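Integron cassette protein (Vibrio cholerae, PDB 3FY6) is of unknown function, a small alpha+beta protein encoded by a mobile integron gene cassette and found here as an assembly of two copies. Local coordinates at residues A[71-77]-A[108-113]; A[24-28]-A[65-69]; A[47-51]-A[85-89]. All coordinates share one frame; numbering follows the deposited sequence.

Contact 1: A[71-77]-A[108-113]; sequences VYPPEIT and WVNKVT
Pro74 lays its ring on the indole of Trp108, the meeting of a proline-rich loop (71-77) with the last turns of helix 95-114. Pro74 CG, with CB beside it, does the touching: CG stands 3.5 Å from the centroid of the six-membered ring of Trp108 and 16° off its normal, a CH-pi contact over the face. The indole is held out to the loop because Trp108 CG is anti to the backbone N (chi1 -175°). Ile76 completes the grip from another direction, its CG2 branch lying at the indole edge, 3.9 Å from Trp108 CH2. Val109 divides its branches: CG1 meets Val71 CG1 at 3.7 Å, the two side chains crossing at about a right angle, while CG2 faces Pro73 CB and Thr77 CG2. The side chains of Val112 and Pro74 pass in opposite directions, Val112 CG2 4.0 Å from Pro74 CD. The loop keeps its shape through a type I turn from Pro74 to Thr77, where Pro74 O takes both Thr77 N and Thr77 OG1, the hydroxyl at 2.7 Å. Trp108 NE1 turns to Val112 O of the second subunit, so one indole serves both the fold and the dimer. No direct hydrogen bond joins the segments; a water bridges Tyr72 N and Thr113 OG1. Cohesion across this buried contact therefore rests on shape and dispersion, with the water supplying the polar link at one end.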
ATOM      1  N   VAL A  71      -6.378  -4.114  -7.684  1.00 24.19           N
ATOM      2  CA  VAL A  71      -5.228  -3.223  -7.607  1.00 25.82           C
ATOM      3  C   VAL A  71      -4.893  -2.999  -6.127  1.00 22.82           C
ATOM      4  O   VAL A  71      -5.785  -2.727  -5.325  1.00 17.06           O
ATOM      5  CB  VAL A  71      -5.520  -1.865  -8.315  1.00 16.85           C
ATOM      6  CG1 VAL A  71      -4.414  -0.856  -8.045  1.00 15.87           C
ATOM      7  CG2 VAL A  71      -5.716  -2.074  -9.821  1.00 14.06           C
ATOM      8  N   TYR A  72      -3.616  -3.129  -5.777  1.00 16.30           N
ATOM      9  CA  TYR A  72      -3.160  -3.018  -4.392  1.00 14.41           C
ATOM     10  C   TYR A  72      -2.140  -1.899  -4.291  1.00 17.82           C
ATOM     11  O   TYR A  72      -0.938  -2.130  -4.390  1.00 28.24           O
ATOM     12  CB  TYR A  72      -2.582  -4.370  -3.929  1.00 16.49           C
ATOM     13  CG  TYR A  72      -3.585  -5.468  -4.182  1.00 18.30           C
ATOM     14  CD1 TYR A  72      -4.580  -5.745  -3.253  1.00 17.53           C
ATOM     15  CD2 TYR A  72      -3.605  -6.155  -5.392  1.00 22.40           C
ATOM     16  CE1 TYR A  72      -5.537  -6.716  -3.499  1.00 20.90           C
ATOM     17  CE2 TYR A  72      -4.555  -7.127  -5.648  1.00 21.65           C
ATOM     18  CZ  TYR A  72      -5.517  -7.405  -4.696  1.00 24.48           C
ATOM     19  OH  TYR A  72      -6.471  -8.369  -4.942  1.00 29.17           O
ATOM     20  N   PRO A  73      -2.631  -0.667  -4.101  1.00 18.76           N
ATOM     21  CA  PRO A  73      -1.814   0.544  -4.125  1.00 20.61           C
ATOM     22  C   PRO A  73      -1.136   0.721  -2.782  1.00 20.97           C
ATOM     23  O   PRO A  73      -1.608   0.173  -1.791  1.00 15.60           O
ATOM     24  CB  PRO A  73      -2.849   1.664  -4.300  1.00 21.95           C
ATOM     25  CG  PRO A  73      -4.199   1.035  -3.988  1.00 21.94           C
ATOM     26  CD  PRO A  73      -3.986  -0.394  -3.600  1.00 18.08           C
ATOM     27  N   PRO A  74      -0.039   1.479  -2.738  1.00 26.54           N
ATOM     28  CA  PRO A  74       0.560   1.771  -1.432  1.00 19.74           C
ATOM     29  C   PRO A  74      -0.496   2.408  -0.525  1.00 18.54           C
ATOM     30  O   PRO A  74      -1.388   3.109  -1.009  1.00 21.70           O
ATOM     31  CB  PRO A  74       1.658   2.771  -1.775  1.00 27.16           C
ATOM     32  CG  PRO A  74       1.990   2.480  -3.229  1.00 24.46           C
ATOM     33  CD  PRO A  74       0.693   2.108  -3.852  1.00 24.48           C
ATOM     34  N   GLU A  75      -0.419   2.150   0.773  1.00 23.66           N
ATOM     35  CA  GLU A  75      -1.448   2.619   1.696  1.00 26.81           C
ATOM     36  C   GLU A  75      -1.527   4.155   1.764  1.00 29.38           C
ATOM     37  O   GLU A  75      -2.587   4.714   2.024  1.00 28.51           O
ATOM     38  CB  GLU A  75      -1.228   2.013   3.091  1.00 35.30           C
ATOM     39  CG  GLU A  75      -1.774   2.850   4.253  1.00 54.16           C
ATOM     40  CD  GLU A  75      -3.296   2.845   4.337  1.00 62.94           C
ATOM     41  OE1 GLU A  75      -3.911   1.822   3.965  1.00 68.95           O
ATOM     42  OE2 GLU A  75      -3.874   3.862   4.786  1.00 59.18           O
ATOM     43  N   ILE A  76      -0.406   4.828   1.514  1.00 23.17           N
ATOM     44  CA  ILE A  76      -0.359   6.290   1.549  1.00 19.39           C
ATOM     45  C   ILE A  76      -0.998   6.982   0.326  1.00 17.26           C
ATOM     46  O   ILE A  76      -1.087   8.210   0.278  1.00 17.21           O
ATOM     47  CB  ILE A  76       1.091   6.774   1.652  1.00 18.94           C
ATOM     48  CG1 ILE A  76       1.137   8.224   2.149  1.00 19.75           C
ATOM     49  CG2 ILE A  76       1.807   6.598   0.301  1.00 13.46           C
ATOM     50  CD1 ILE A  76       2.556   8.759   2.354  1.00 25.52           C
ATOM     51  N   THR A  77      -1.435   6.202  -0.652  1.00 19.68           N
ATOM     52  CA  THR A  77      -1.978   6.766  -1.894  1.00 16.90           C
ATOM     53  C   THR A  77      -3.089   7.813  -1.673  1.00 20.17           C
ATOM     54  O   THR A  77      -3.084   8.875  -2.282  1.00 22.22           O
ATOM     55  CB  THR A  77      -2.482   5.647  -2.832  1.00 18.99           C
ATOM     56  OG1 THR A  77      -1.394   4.755  -3.118  1.00 21.00           O
ATOM     57  CG2 THR A  77      -3.011   6.234  -4.149  1.00 19.50           C
ATOM     58  N   TRP A 108       2.727   5.677 -10.416  1.00 13.53           N
ATOM     59  CA  TRP A 108       3.308   4.891  -9.335  1.00 12.23           C
ATOM     60  C   TRP A 108       2.458   3.644  -9.053  1.00 14.48           C
ATOM     61  O   TRP A 108       2.967   2.523  -8.967  1.00 13.77           O
ATOM     62  CB  TRP A 108       3.396   5.741  -8.067  1.00  9.91           C
ATOM     63  CG  TRP A 108       4.099   5.068  -6.914  1.00 13.27           C
ATOM     64  CD1 TRP A 108       5.116   4.163  -6.986  1.00 10.13           C
ATOM     65  CD2 TRP A 108       3.875   5.307  -5.518  1.00 12.40           C
ATOM     66  NE1 TRP A 108       5.532   3.811  -5.720  1.00 14.78           N
ATOM     67  CE2 TRP A 108       4.780   4.495  -4.802  1.00 11.01           C
ATOM     68  CE3 TRP A 108       2.986   6.115  -4.806  1.00 16.56           C
ATOM     69  CZ2 TRP A 108       4.816   4.466  -3.414  1.00 15.19           C
ATOM     70  CZ3 TRP A 108       3.028   6.090  -3.421  1.00 17.55           C
ATOM     71  CH2 TRP A 108       3.941   5.282  -2.743  1.00 15.83           C
ATOM     72  N   VAL A 109       1.159   3.847  -8.893  1.00 14.76           N
ATOM     73  CA  VAL A 109       0.255   2.731  -8.682  1.00 12.58           C
ATOM     74  C   VAL A 109       0.422   1.706  -9.809  1.00 15.53           C
ATOM     75  O   VAL A 109       0.499   0.506  -9.547  1.00 15.74           O
ATOM     76  CB  VAL A 109      -1.203   3.197  -8.568  1.00 14.45           C
ATOM     77  CG1 VAL A 109      -2.158   2.001  -8.549  1.00 15.84           C
ATOM     78  CG2 VAL A 109      -1.383   4.052  -7.311  1.00  8.47           C
ATOM     79  N   ASN A 110       0.502   2.167 -11.055  1.00 11.84           N
ATOM     80  CA  ASN A 110       0.658   1.224 -12.159  1.00 17.48           C
ATOM     81  C   ASN A 110       1.964   0.429 -12.046  1.00 15.95           C
ATOM     82  O   ASN A 110       1.998  -0.767 -12.312  1.00 15.83           O
ATOM     83  CB  ASN A 110       0.508   1.914 -13.530  1.00 19.27           C
ATOM     84  CG  ASN A 110      -0.915   2.422 -13.781  1.00 20.21           C
ATOM     85  OD1 ASN A 110      -1.121   3.432 -14.466  1.00 14.67           O
ATOM     86  ND2 ASN A 110      -1.901   1.744 -13.189  1.00 10.31           N
ATOM     87  N   LYS A 111       3.037   1.081 -11.614  1.00 16.43           N
ATOM     88  CA  LYS A 111       4.305   0.378 -11.442  1.00 16.67           C
ATOM     89  C   LYS A 111       4.224  -0.692 -10.341  1.00 13.43           C
ATOM     90  O   LYS A 111       4.812  -1.764 -10.457  1.00 19.44           O
ATOM     91  CB  LYS A 111       5.437   1.366 -11.141  1.00 17.44           C
ATOM     92  CG  LYS A 111       5.904   2.154 -12.363  1.00 29.88           C
ATOM     93  CD  LYS A 111       7.028   3.107 -11.973  1.00 44.84           C
ATOM     94  CE  LYS A 111       7.283   4.179 -13.029  1.00 48.10           C
ATOM     95  NZ  LYS A 111       8.234   5.220 -12.522  1.00 48.35           N
ATOM     96  N   VAL A 112       3.505  -0.377  -9.274  1.00 14.04           N
ATOM     97  CA  VAL A 112       3.295  -1.305  -8.170  1.00 15.28           C
ATOM     98  C   VAL A 112       2.589  -2.565  -8.672  1.00 20.48           C
ATOM     99  O   VAL A 112       3.030  -3.689  -8.423  1.00 17.09           O
ATOM    100  CB  VAL A 112       2.467  -0.629  -7.065  1.00 13.63           C
ATOM    101  CG1 VAL A 112       2.102  -1.635  -5.952  1.00 10.02           C
ATOM    102  CG2 VAL A 112       3.254   0.557  -6.489  1.00 12.14           C
ATOM    103  N   THR A 113       1.498  -2.359  -9.404  1.00 17.24           N
ATOM    104  CA  THR A 113       0.714  -3.450  -9.968  1.00 12.62           C
ATOM    105  C   THR A 113       1.579  -4.328 -10.867  1.00 16.93           C
ATOM    106  O   THR A 113       1.582  -5.554 -10.748  1.00 23.37           O
ATOM    107  CB  THR A 113      -0.467  -2.885 -10.778  1.00 17.49           C
ATOM    108  OG1 THR A 113      -1.329  -2.155  -9.896  1.00 14.94           O
ATOM    109  CG2 THR A 113      -1.258  -4.019 -11.469  1.00 16.73           C
TER
HETATM  110  O   HOH W   1      -1.530  -3.612  -7.608  1.00 17.50           O

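Contact 2: A[24-28]-A[65-69]; sequences HETYI and IMNND
Tyr27 reaches from strand 23-31 to Asp69, in the turn that follows helix 62-67, and its hydroxyl donates a hydrogen bond to Asp69 OD2, with OH and OD2 2.9 Å apart. The phenol comes from above the carboxylate, 42° out of its plane, and ring and carboxylate stand perpendicular. This is the tightly packed part of the contact. Met66, a selenomethionine, runs extended beyond CG and passes obliquely beside the ring: its CG lies 3.8 Å from Tyr27 CE2, while its CE reaches over one face near the rim. The selenium is 5.4 Å from the centroid of the Tyr27 ring, an oblique Met-aromatic contact. Ile65 CG1 closes the ring edge, 4.1 Å from Tyr27 CE2. Here a short helix packs on the antiparallel sheet, Tyr27 linking strand 23-31 to the turn after the helix; Met40 of the neighbouring strand 35-40 touches both Tyr27 and Asp69. Asp69 is held at both oxygens, OD1 accepting from Trp21 NE1. Packing is looser toward Glu25, which is partly exposed and touches Asp69 through its CB and CG methylenes, Glu25 CG lying 3.6 Å from Asp69 OD2. With CG beside the backbone N (chi1 -63°) and a bend at chi2, the Glu25 carboxylate is carried to Arg23, its salt-bridge partner; Glu25 OE1 stays 4.3 Å from Asp69 OD2, a proximity of like charges that the arginine probably eases.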
ATOM      1  N   HIS A  24      -6.773  -0.184 -18.514  1.00 14.32           N
ATOM      2  CA  HIS A  24      -6.694   0.960 -17.612  1.00 18.85           C
ATOM      3  C   HIS A  24      -8.099   1.466 -17.312  1.00 24.12           C
ATOM      4  O   HIS A  24      -8.828   1.878 -18.220  1.00 22.61           O
ATOM      5  CB  HIS A  24      -5.842   2.077 -18.227  1.00 18.07           C
ATOM      6  CG  HIS A  24      -4.381   1.758 -18.259  1.00 26.39           C
ATOM      7  ND1 HIS A  24      -3.813   0.978 -19.244  1.00 27.83           N
ATOM      8  CD2 HIS A  24      -3.375   2.087 -17.414  1.00 28.67           C
ATOM      9  CE1 HIS A  24      -2.520   0.842 -19.005  1.00 28.78           C
ATOM     10  NE2 HIS A  24      -2.229   1.507 -17.900  1.00 29.99           N
ATOM     11  N   GLU A  25      -8.484   1.408 -16.041  1.00 17.17           N
ATOM     12  CA  GLU A  25      -9.759   1.961 -15.600  1.00 15.63           C
ATOM     13  C   GLU A  25      -9.615   3.462 -15.332  1.00 22.75           C
ATOM     14  O   GLU A  25      -8.592   3.920 -14.811  1.00 19.15           O
ATOM     15  CB  GLU A  25     -10.243   1.249 -14.343  1.00 23.52           C
ATOM     16  CG  GLU A  25     -10.514  -0.238 -14.544  1.00 31.74           C
ATOM     17  CD  GLU A  25     -11.811  -0.492 -15.295  1.00 39.62           C
ATOM     18  OE1 GLU A  25     -12.883  -0.173 -14.746  1.00 46.48           O
ATOM     19  OE2 GLU A  25     -11.764  -1.019 -16.425  1.00 42.51           O
ATOM     20  N   THR A  26     -10.636   4.227 -15.696  1.00 18.80           N
ATOM     21  CA  THR A  26     -10.586   5.673 -15.528  1.00 19.72           C
ATOM     22  C   THR A  26     -11.095   6.047 -14.144  1.00 19.75           C
ATOM     23  O   THR A  26     -12.238   5.767 -13.796  1.00 21.67           O
ATOM     24  CB  THR A  26     -11.418   6.403 -16.612  1.00 23.92           C
ATOM     25  OG1 THR A  26     -10.957   6.024 -17.918  1.00 21.10           O
ATOM     26  CG2 THR A  26     -11.305   7.925 -16.452  1.00 20.40           C
ATOM     27  N   TYR A  27     -10.230   6.643 -13.336  1.00 17.42           N
ATOM     28  CA  TYR A  27     -10.663   7.196 -12.060  1.00 19.31           C
ATOM     29  C   TYR A  27     -10.800   8.694 -12.246  1.00 21.57           C
ATOM     30  O   TYR A  27      -9.850   9.361 -12.651  1.00 25.08           O
ATOM     31  CB  TYR A  27      -9.645   6.893 -10.969  1.00 21.92           C
ATOM     32  CG  TYR A  27      -9.720   5.474 -10.462  1.00 24.93           C
ATOM     33  CD1 TYR A  27      -9.428   4.402 -11.296  1.00 22.77           C
ATOM     34  CD2 TYR A  27     -10.083   5.205  -9.145  1.00 21.07           C
ATOM     35  CE1 TYR A  27      -9.496   3.099 -10.834  1.00 25.44           C
ATOM     36  CE2 TYR A  27     -10.156   3.901  -8.669  1.00 25.51           C
ATOM     37  CZ  TYR A  27      -9.861   2.854  -9.516  1.00 26.51           C
ATOM     38  OH  TYR A  27      -9.946   1.563  -9.055  1.00 33.10           O
ATOM     39  N   ILE A  28     -11.985   9.226 -11.976  1.00 23.62           N
ATOM     40  CA  ILE A  28     -12.217  10.649 -12.193  1.00 24.11           C
ATOM     41  C   ILE A  28     -12.115  11.404 -10.876  1.00 23.96           C
ATOM     42  O   ILE A  28     -12.878  11.162  -9.944  1.00 26.08           O
ATOM     43  CB  ILE A  28     -13.577  10.915 -12.863  1.00 23.64           C
ATOM     44  CG1 ILE A  28     -13.722  10.054 -14.116  1.00 24.45           C
ATOM     45  CG2 ILE A  28     -13.711  12.394 -13.237  1.00 24.31           C
ATOM     46  CD1 ILE A  28     -15.083  10.152 -14.773  1.00 27.05           C
ATOM     47  N   ILE A  65     -11.635   0.733  -3.020  1.00 21.93           N
ATOM     48  CA  ILE A  65     -12.249   0.689  -4.351  1.00 31.80           C
ATOM     49  C   ILE A  65     -11.273   0.148  -5.393  1.00 28.99           C
ATOM     50  O   ILE A  65     -11.666  -0.580  -6.300  1.00 31.61           O
ATOM     51  CB  ILE A  65     -12.902   2.041  -4.788  1.00 29.75           C
ATOM     52  CG1 ILE A  65     -11.862   3.126  -5.030  1.00 40.11           C
ATOM     53  CG2 ILE A  65     -13.912   2.514  -3.740  1.00 34.14           C
ATOM     54  CD1 ILE A  65     -12.475   4.521  -5.196  1.00 36.10           C
HETATM   55  N   MSE A  66      -9.996   0.480  -5.245  1.00 24.92           N
HETATM   56  CA  MSE A  66      -8.979  -0.093  -6.114  1.00 25.21           C
HETATM   57  C   MSE A  66      -8.797  -1.610  -5.914  1.00 22.39           C
HETATM   58  O   MSE A  66      -8.496  -2.330  -6.874  1.00 17.78           O
HETATM   59  CB  MSE A  66      -7.653   0.647  -5.954  1.00 17.48           C
HETATM   60  CG  MSE A  66      -7.701   2.080  -6.469  1.00 15.19           C
HETATM   61 SE   MSE A  66      -5.902   2.820  -6.552  0.74 23.70          SE
HETATM   62  CE  MSE A  66      -6.303   4.614  -7.229  1.00 20.73           C
ATOM     63  N   ASN A  67      -8.972  -2.092  -4.679  1.00 14.15           N
ATOM     64  CA  ASN A  67      -8.869  -3.521  -4.398  1.00 17.77           C
ATOM     65  C   ASN A  67      -9.918  -4.246  -5.226  1.00 23.23           C
ATOM     66  O   ASN A  67      -9.721  -5.370  -5.655  1.00 22.83           O
ATOM     67  CB  ASN A  67      -9.103  -3.835  -2.907  1.00 18.65           C
ATOM     68  CG  ASN A  67      -7.884  -3.538  -2.022  1.00 19.69           C
ATOM     69  OD1 ASN A  67      -7.960  -3.672  -0.806  1.00 28.11           O
ATOM     70  ND2 ASN A  67      -6.771  -3.127  -2.627  1.00 17.21           N
ATOM     71  N   ASN A  68     -11.041  -3.577  -5.447  1.00 31.65           N
ATOM     72  CA  ASN A  68     -12.106  -4.148  -6.253  1.00 38.70           C
ATOM     73  C   ASN A  68     -11.703  -4.330  -7.715  1.00 36.39           C
ATOM     74  O   ASN A  68     -12.256  -5.176  -8.414  1.00 31.00           O
ATOM     75  CB  ASN A  68     -13.378  -3.312  -6.127  1.00 43.11           C
ATOM     76  CG  ASN A  68     -14.115  -3.581  -4.831  1.00 50.51           C
ATOM     77  OD1 ASN A  68     -13.947  -4.638  -4.223  1.00 55.66           O
ATOM     78  ND2 ASN A  68     -14.930  -2.627  -4.398  1.00 48.66           N
ATOM     79  N   ASP A  69     -10.738  -3.538  -8.172  1.00 25.53           N
ATOM     80  CA  ASP A  69     -10.180  -3.727  -9.504  1.00 23.25           C
ATOM     81  C   ASP A  69      -8.962  -4.663  -9.472  1.00 25.40           C
ATOM     82  O   ASP A  69      -8.211  -4.747 -10.444  1.00 25.73           O
ATOM     83  CB  ASP A  69      -9.795  -2.386 -10.127  1.00 20.78           C
ATOM     84  CG  ASP A  69     -10.996  -1.617 -10.674  1.00 33.51           C
ATOM     85  OD1 ASP A  69     -12.075  -2.230 -10.856  1.00 33.88           O
ATOM     86  OD2 ASP A  69     -10.851  -0.392 -10.926  1.00 38.09           O
TER

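Contact 3: A[47-51]-A[85-89]; sequences ATYSE and WLEWR
The last turn of helix 77-89 packs on strand 43-50, the fourth strand of the antiparallel sheet of this alpha+beta fold. The short axes approach to 11.4 Å at an angle of 49°, a separation filled by large side chains. Tyr49 and Arg89 form a stacked pair. The guanidinium lies flat on the phenol ring, planes 9° apart, with Arg89 CZ 3.3 Å from the centroid of the Tyr49 ring: a stacked cation-pi contact over the face. Arg89 gets there by an extended chain from CG to NE, starting with CG anti to the backbone N (chi1 -170°), and its CD adds an off-centre CH-pi contact. Arg89 NE donates to Lys33 O, a bond that fixes the group from outside the pair. Deeper in, Trp85 points the far rim of its indole at the strand, CH2 lying 3.6 Å from Tyr49 N and 3.7 Å from Tyr49 CB, while its CZ3 meets the methyl of Ala47. Leu86 fills in beside them: Leu86 CD2 sits at the ring edge, 3.9 Å from Tyr49 CD1, and also lies over the rim of one face of the Trp85 indole. Trp85 NE1 is satisfied by His32 O, so Trp85 and Arg89 each bond to a backbone carbonyl of 32-33. No hydrogen bond links the segments directly. The chemistry thus grades from apolar packing at Trp85 to a flat cation-pi stack at Arg89, where the partly exposed guanidinium probably gains from both the ring's electrons and dispersion.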
ATOM      1  N   ALA A  47     -13.918  13.479   0.021  1.00 18.71           N
ATOM      2  CA  ALA A  47     -13.222  14.137   1.126  1.00 19.59           C
ATOM      3  C   ALA A  47     -13.731  15.569   1.242  1.00 24.19           C
ATOM      4  O   ALA A  47     -13.733  16.314   0.264  1.00 24.77           O
ATOM      5  CB  ALA A  47     -11.710  14.137   0.890  1.00 17.10           C
ATOM      6  N   THR A  48     -14.162  15.957   2.437  1.00 23.50           N
ATOM      7  CA  THR A  48     -14.695  17.297   2.643  1.00 27.91           C
ATOM      8  C   THR A  48     -13.732  18.153   3.459  1.00 27.74           C
ATOM      9  O   THR A  48     -13.240  17.726   4.503  1.00 25.77           O
ATOM     10  CB  THR A  48     -16.067  17.258   3.347  1.00 29.88           C
ATOM     11  OG1 THR A  48     -15.971  16.464   4.531  1.00 46.00           O
ATOM     12  CG2 THR A  48     -17.103  16.639   2.443  1.00 22.45           C
ATOM     13  N   TYR A  49     -13.460  19.359   2.975  1.00 23.35           N
ATOM     14  CA  TYR A  49     -12.571  20.273   3.679  1.00 27.52           C
ATOM     15  C   TYR A  49     -13.240  20.844   4.921  1.00 34.50           C
ATOM     16  O   TYR A  49     -14.420  21.187   4.893  1.00 28.82           O
ATOM     17  CB  TYR A  49     -12.157  21.417   2.759  1.00 33.46           C
ATOM     18  CG  TYR A  49     -11.199  22.385   3.410  1.00 38.23           C
ATOM     19  CD1 TYR A  49      -9.828  22.159   3.377  1.00 34.30           C
ATOM     20  CD2 TYR A  49     -11.663  23.518   4.065  1.00 43.15           C
ATOM     21  CE1 TYR A  49      -8.946  23.037   3.973  1.00 43.45           C
ATOM     22  CE2 TYR A  49     -10.788  24.401   4.667  1.00 48.34           C
ATOM     23  CZ  TYR A  49      -9.430  24.155   4.617  1.00 52.04           C
ATOM     24  OH  TYR A  49      -8.553  25.031   5.213  1.00 58.77           O
ATOM     25  N   SER A  50     -12.486  20.944   6.011  1.00 43.03           N
ATOM     26  CA  SER A  50     -12.967  21.632   7.208  1.00 53.29           C
ATOM     27  C   SER A  50     -11.918  22.629   7.697  1.00 56.11           C
ATOM     28  O   SER A  50     -10.720  22.348   7.676  1.00 52.88           O
ATOM     29  CB  SER A  50     -13.343  20.640   8.316  1.00 59.74           C
ATOM     30  OG  SER A  50     -12.215  19.917   8.776  1.00 65.47           O
ATOM     31  N   GLU A  51     -12.378  23.797   8.133  1.00 61.61           N
ATOM     32  CA  GLU A  51     -11.480  24.898   8.468  1.00 66.08           C
ATOM     33  C   GLU A  51     -10.421  24.568   9.513  1.00 61.63           C
ATOM     34  O   GLU A  51      -9.267  24.980   9.388  1.00 58.65           O
ATOM     35  CB  GLU A  51     -12.278  26.129   8.900  1.00 74.70           C
ATOM     36  CG  GLU A  51     -12.588  27.072   7.753  1.00 85.59           C
ATOM     37  CD  GLU A  51     -11.328  27.584   7.072  1.00 93.62           C
ATOM     38  OE1 GLU A  51     -10.286  27.695   7.754  1.00 96.06           O
ATOM     39  OE2 GLU A  51     -11.379  27.875   5.857  1.00 94.97           O
ATOM     40  N   TRP A  85      -4.679  17.904  -3.592  1.00 17.90           N
ATOM     41  CA  TRP A  85      -5.916  18.670  -3.539  1.00 17.95           C
ATOM     42  C   TRP A  85      -5.761  19.890  -2.641  1.00 26.32           C
ATOM     43  O   TRP A  85      -6.114  21.005  -3.037  1.00 21.72           O
ATOM     44  CB  TRP A  85      -7.087  17.794  -3.085  1.00 15.56           C
ATOM     45  CG  TRP A  85      -8.294  18.566  -2.639  1.00 18.39           C
ATOM     46  CD1 TRP A  85      -8.977  19.509  -3.353  1.00 26.09           C
ATOM     47  CD2 TRP A  85      -8.969  18.447  -1.383  1.00 20.24           C
ATOM     48  NE1 TRP A  85     -10.034  19.989  -2.616  1.00 21.05           N
ATOM     49  CE2 TRP A  85     -10.046  19.357  -1.401  1.00 20.55           C
ATOM     50  CE3 TRP A  85      -8.768  17.656  -0.245  1.00 22.37           C
ATOM     51  CZ2 TRP A  85     -10.922  19.499  -0.327  1.00 17.79           C
ATOM     52  CZ3 TRP A  85      -9.639  17.794   0.818  1.00 21.60           C
ATOM     53  CH2 TRP A  85     -10.697  18.715   0.776  1.00 24.02           C
ATOM     54  N   LEU A  86      -5.220  19.683  -1.440  1.00 20.70           N
ATOM     55  CA  LEU A  86      -5.058  20.782  -0.494  1.00 22.89           C
ATOM     56  C   LEU A  86      -4.115  21.851  -1.047  1.00 22.67           C
ATOM     57  O   LEU A  86      -4.352  23.044  -0.880  1.00 24.54           O
ATOM     58  CB  LEU A  86      -4.570  20.278   0.863  1.00 23.71           C
ATOM     59  CG  LEU A  86      -5.572  19.406   1.627  1.00 25.75           C
ATOM     60  CD1 LEU A  86      -5.000  18.999   2.964  1.00 28.50           C
ATOM     61  CD2 LEU A  86      -6.887  20.145   1.817  1.00 25.81           C
ATOM     62  N   GLU A  87      -3.053  21.425  -1.717  1.00 18.21           N
ATOM     63  CA  GLU A  87      -2.140  22.390  -2.321  1.00 26.17           C
ATOM     64  C   GLU A  87      -2.796  23.159  -3.476  1.00 26.84           C
ATOM     65  O   GLU A  87      -2.620  24.365  -3.608  1.00 27.89           O
ATOM     66  CB  GLU A  87      -0.862  21.694  -2.763  1.00 22.22           C
ATOM     67  CG  GLU A  87      -0.033  21.219  -1.582  1.00 31.49           C
ATOM     68  CD  GLU A  87       0.412  22.376  -0.695  1.00 39.45           C
ATOM     69  OE1 GLU A  87       0.969  23.359  -1.229  1.00 41.01           O
ATOM     70  OE2 GLU A  87       0.200  22.306   0.534  1.00 43.90           O
ATOM     71  N   TRP A  88      -3.579  22.461  -4.288  1.00 16.70           N
ATOM     72  CA  TRP A  88      -4.298  23.088  -5.390  1.00 21.83           C
ATOM     73  C   TRP A  88      -5.334  24.054  -4.845  1.00 25.77           C
ATOM     74  O   TRP A  88      -5.568  25.129  -5.401  1.00 23.42           O
ATOM     75  CB  TRP A  88      -4.992  22.018  -6.234  1.00 22.18           C
ATOM     76  CG  TRP A  88      -6.000  22.548  -7.202  1.00 21.20           C
ATOM     77  CD1 TRP A  88      -5.772  22.942  -8.491  1.00 25.38           C
ATOM     78  CD2 TRP A  88      -7.406  22.719  -6.973  1.00 23.82           C
ATOM     79  NE1 TRP A  88      -6.948  23.357  -9.075  1.00 24.74           N
ATOM     80  CE2 TRP A  88      -7.965  23.230  -8.168  1.00 27.31           C
ATOM     81  CE3 TRP A  88      -8.247  22.492  -5.878  1.00 18.35           C
ATOM     82  CZ2 TRP A  88      -9.325  23.519  -8.294  1.00 26.57           C
ATOM     83  CZ3 TRP A  88      -9.598  22.773  -6.005  1.00 20.98           C
ATOM     84  CH2 TRP A  88     -10.125  23.281  -7.203  1.00 21.67           C
ATOM     85  N   ARG A  89      -5.950  23.650  -3.745  1.00 22.52           N
ATOM     86  CA  ARG A  89      -7.020  24.408  -3.130  1.00 32.17           C
ATOM     87  C   ARG A  89      -6.585  25.833  -2.789  1.00 35.96           C
ATOM     88  O   ARG A  89      -7.311  26.796  -3.055  1.00 28.57           O
ATOM     89  CB  ARG A  89      -7.478  23.690  -1.865  1.00 36.63           C
ATOM     90  CG  ARG A  89      -8.731  24.260  -1.287  1.00 43.25           C
ATOM     91  CD  ARG A  89      -9.096  23.606   0.020  1.00 38.70           C
ATOM     92  NE  ARG A  89     -10.116  24.406   0.681  1.00 41.56           N
ATOM     93  CZ  ARG A  89      -9.842  25.385   1.530  1.00 49.12           C
ATOM     94  NH1 ARG A  89      -8.580  25.659   1.830  1.00 45.45           N
ATOM     95  NH2 ARG A  89     -10.826  26.081   2.086  1.00 53.85           N
TER

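Contacts 1 and 2 form one continuous region, their centres about 11 Å apart: the chain passes from helix 62-67 through a short turn to the proline loop, Val71 N lies 2.9 Å from Met66 O in a probable hydrogen bond, and Pro73 CG packs 3.6 Å from the selenium of Met66. The selenomethionine thus serves both the sheet and the loop. Contact 3 lies on the opposite side of the chain's centre, about 22 Å from each of the others between centres, and touches neither. It shares the sheet with contact 2, and helix 77-89 starts at the loop of contact 1 and finishes at contact 3. Of the three, contact 1 takes the largest part in the dimer interface.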